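Local coordinates for putative sugar ABC transporter (Yersinia enterocolitica subsp. enterocolitica 8081, PDB 5ULB), which probably serves as the periplasmic sugar-binding component of an ABC transporter, capturing methylthioribose-like pentoses such as the 5-methylseleno-ribofuranose held in its cleft, at residues 195-206 against 223-232. Residues are numbered along the deposited sequence; the frame is centred on the assembly and turned at random.
Sequences GAVLAKYPKGKI and ALQENGRTEI
Arg229, just beyond the end of helix 214-226, donates to the backbone carbonyls of Leu198, in the last turn of helix 186-200, and of Tyr201, just after it. Its CB and CG lie along the methyls of Leu198, CD comes near Lys203 CE, and bends at chi2 and chi3 (-68° and -63°) curl the chain so that the guanidinium meets the carbonyl oxygens edge-on. Arg229 NE gives a nearly straight bond of 2.8 Å to Glu231 OE2, on its syn lone pair, completing a salt bridge within the turn from Arg229 to Ile232. Arg229 NH1 donates to Leu198 O at 3.0 Å, and both terminal nitrogens grip Tyr201 O, Arg229 NH2 more closely at 2.8 Å. Lys203 N lies 3.3 Å from Arg229 CZ over one face, a packing contact and not a hydrogen bond; Leu198 CD2 covers the opposite face. Water 3 links NH2 and Glu231 OE2 to Gly204 N and Ile206 O.

Branched aliphatic residues suit the interior beneath: Leu198 CD2 packs tightly on Ile232 CD1 (3.5 Å), which also touches Ile206 CB, while Leu198 CD1 rests on Asn227 CB. On the outer side the Lys203 methylenes cross the Glu231 carboxylate, and water 1 joins Lys203 NZ to Gly228 O. Gly228, with positive phi, forms the Schellman motif that ends helix 214-226.

The contact thus ties together two helix ends and the approaches to strands 208-211 and 233-237 in one lobe of the periplasmic binding fold, away from the sugar. A planar cation with several N-H groups can satisfy carbonyls at a helix C-terminus, while Glu231 probably offsets its charge and, with the two carbonyls, fixes the rotation of the plane.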
# COMPACT_ATOMS: atom_id res chain seq x y z
N GLY A 195 14.82 2.00 -19.35
CA GLY A 195 15.88 2.46 -20.26
C GLY A 195 15.78 1.84 -21.64
O GLY A 195 15.99 2.53 -22.66
N ALA A 196 15.45 0.53 -21.72
CA ALA A 196 15.35 -0.08 -23.02
C ALA A 196 14.10 0.40 -23.79
O ALA A 196 14.17 0.56 -25.02
CB ALA A 196 15.31 -1.62 -22.87
N VAL A 197 12.98 0.68 -23.09
CA VAL A 197 11.78 1.20 -23.75
C VAL A 197 12.09 2.62 -24.29
O VAL A 197 11.68 2.98 -25.42
CB VAL A 197 10.58 1.18 -22.80
CG1 VAL A 197 9.41 1.77 -23.52
CG2 VAL A 197 10.23 -0.23 -22.56
N LEU A 198 12.84 3.42 -23.52
CA LEU A 198 13.24 4.76 -23.96
C LEU A 198 14.08 4.70 -25.26
O LEU A 198 14.04 5.59 -26.13
CB LEU A 198 14.01 5.45 -22.90
CG LEU A 198 13.23 5.80 -21.63
CD1 LEU A 198 14.17 6.38 -20.57
CD2 LEU A 198 12.14 6.84 -21.89
N ALA A 199 14.86 3.62 -25.38
CA ALA A 199 15.66 3.46 -26.61
C ALA A 199 14.86 3.07 -27.81
O ALA A 199 15.23 3.40 -28.96
CB ALA A 199 16.74 2.44 -26.33
N LYS A 200 13.76 2.35 -27.60
CA LYS A 200 12.86 1.98 -28.68
C LYS A 200 11.97 3.14 -29.16
O LYS A 200 11.61 3.17 -30.36
CB LYS A 200 11.93 0.82 -28.26
CG LYS A 200 12.61 -0.48 -28.13
CD LYS A 200 11.70 -1.70 -27.94
CE LYS A 200 10.72 -1.51 -26.84
NZ LYS A 200 9.94 -2.75 -26.75
N TYR A 201 11.72 4.11 -28.25
CA TYR A 201 10.82 5.23 -28.56
C TYR A 201 11.53 6.52 -28.16
O TYR A 201 11.45 6.99 -27.02
CB TYR A 201 9.55 5.04 -27.69
CG TYR A 201 8.73 3.86 -27.98
CD1 TYR A 201 7.99 3.79 -29.15
CD2 TYR A 201 8.72 2.76 -27.16
CE1 TYR A 201 7.23 2.64 -29.44
CE2 TYR A 201 7.91 1.65 -27.39
CZ TYR A 201 7.25 1.57 -28.56
OH TYR A 201 6.41 0.48 -28.81
N PRO A 202 12.33 7.00 -29.10
CA PRO A 202 13.16 8.24 -28.82
C PRO A 202 12.33 9.48 -28.50
O PRO A 202 11.08 9.51 -28.63
CB PRO A 202 13.96 8.42 -30.06
CG PRO A 202 13.98 7.11 -30.74
CD PRO A 202 12.59 6.51 -30.46
N LYS A 203 13.02 10.49 -28.05
CA LYS A 203 12.44 11.75 -27.60
C LYS A 203 11.39 12.24 -28.61
O LYS A 203 11.59 12.37 -29.83
CB LYS A 203 13.59 12.78 -27.33
CG LYS A 203 13.17 14.04 -26.72
CD LYS A 203 14.29 14.97 -26.40
CE LYS A 203 15.40 14.37 -25.54
NZ LYS A 203 16.31 15.51 -25.19
N GLY A 204 10.17 12.41 -28.07
CA GLY A 204 8.97 12.82 -28.89
C GLY A 204 7.98 11.70 -29.02
O GLY A 204 6.81 11.93 -29.38
N LYS A 205 8.41 10.44 -28.83
CA LYS A 205 7.56 9.30 -29.06
C LYS A 205 6.84 8.80 -27.81
O LYS A 205 5.93 7.94 -27.93
CB LYS A 205 8.32 8.16 -29.70
CG LYS A 205 8.98 8.44 -30.98
CD LYS A 205 8.01 8.66 -32.05
CE LYS A 205 8.77 8.95 -33.40
NZ LYS A 205 7.81 9.18 -34.46
N ILE A 206 7.21 9.32 -26.64
CA ILE A 206 6.53 8.99 -25.37
C ILE A 206 6.18 10.35 -24.73
O ILE A 206 7.02 11.21 -24.59
CB ILE A 206 7.45 8.17 -24.37
CG1 ILE A 206 7.89 6.90 -25.00
CG2 ILE A 206 6.71 7.96 -23.09
CD1 ILE A 206 9.04 6.25 -24.20
N ALA A 223 15.51 6.21 -14.52
CA ALA A 223 15.78 6.06 -15.93
C ALA A 223 15.58 7.38 -16.67
O ALA A 223 16.37 7.71 -17.58
CB ALA A 223 14.89 5.00 -16.56
N LEU A 224 14.54 8.12 -16.34
CA LEU A 224 14.34 9.41 -17.07
C LEU A 224 15.49 10.36 -16.84
O LEU A 224 15.97 11.06 -17.74
CB LEU A 224 12.99 10.09 -16.67
CG LEU A 224 11.72 9.29 -16.99
CD1 LEU A 224 10.51 10.13 -16.65
CD2 LEU A 224 11.66 8.90 -18.43
N GLN A 225 15.93 10.47 -15.59
CA GLN A 225 17.06 11.37 -15.29
C GLN A 225 18.30 10.93 -16.00
O GLN A 225 18.97 11.71 -16.66
CB GLN A 225 17.27 11.45 -13.80
CG GLN A 225 16.23 12.35 -13.07
CD GLN A 225 16.29 13.88 -13.32
OE1 GLN A 225 17.08 14.34 -14.11
NE2 GLN A 225 15.51 14.65 -12.54
N GLU A 226 18.66 9.63 -15.85
CA GLU A 226 19.96 9.16 -16.34
C GLU A 226 20.03 9.14 -17.85
O GLU A 226 21.11 9.25 -18.41
CB GLU A 226 20.28 7.80 -15.75
CG GLU A 226 20.56 7.90 -14.33
CD GLU A 226 20.99 6.66 -13.61
OE1 GLU A 226 21.00 5.61 -14.26
OE2 GLU A 226 21.22 6.71 -12.32
N ASN A 227 18.88 8.93 -18.53
CA ASN A 227 18.82 8.90 -19.97
C ASN A 227 18.48 10.27 -20.60
O ASN A 227 18.30 10.37 -21.81
CB ASN A 227 17.83 7.86 -20.48
CG ASN A 227 18.27 6.41 -20.21
OD1 ASN A 227 19.11 5.93 -20.98
ND2 ASN A 227 17.81 5.81 -19.14
N GLY A 228 18.34 11.31 -19.79
CA GLY A 228 18.00 12.66 -20.36
C GLY A 228 16.65 12.72 -21.01
O GLY A 228 16.46 13.37 -22.04
N ARG A 229 15.67 12.07 -20.40
CA ARG A 229 14.30 11.96 -20.92
C ARG A 229 13.26 12.58 -19.99
O ARG A 229 12.13 12.08 -19.96
CB ARG A 229 13.97 10.55 -21.30
CG ARG A 229 14.84 10.02 -22.44
CD ARG A 229 14.59 10.68 -23.78
NE ARG A 229 13.22 10.44 -24.27
CZ ARG A 229 12.83 9.34 -24.92
NH1 ARG A 229 13.64 8.35 -25.12
NH2 ARG A 229 11.56 9.18 -25.32
N THR A 230 13.62 13.63 -19.30
CA THR A 230 12.72 14.25 -18.34
C THR A 230 11.61 15.12 -18.98
O THR A 230 10.78 15.65 -18.25
CB THR A 230 13.46 15.06 -17.28
OG1 THR A 230 14.17 16.11 -17.83
CG2 THR A 230 14.34 14.19 -16.38
N GLU A 231 11.55 15.17 -20.30
CA GLU A 231 10.35 15.72 -20.94
C GLU A 231 9.13 14.82 -20.72
O GLU A 231 8.03 15.32 -20.88
CB GLU A 231 10.59 15.94 -22.45
CG GLU A 231 10.57 14.71 -23.37
CD GLU A 231 11.74 13.71 -23.30
OE1 GLU A 231 12.77 14.05 -22.68
OE2 GLU A 231 11.53 12.58 -23.82
N ILE A 232 9.35 13.54 -20.44
CA ILE A 232 8.25 12.60 -20.13
C ILE A 232 7.79 12.85 -18.77
O ILE A 232 8.54 12.87 -17.82
CB ILE A 232 8.78 11.15 -20.31
CG1 ILE A 232 9.27 10.91 -21.72
CG2 ILE A 232 7.74 10.17 -19.85
CD1 ILE A 232 9.99 9.56 -21.91
O HOH W 1 18.34 14.27 -23.68
O HOH W 2 14.54 16.05 -22.32
O HOH W 3 9.67 11.50 -25.32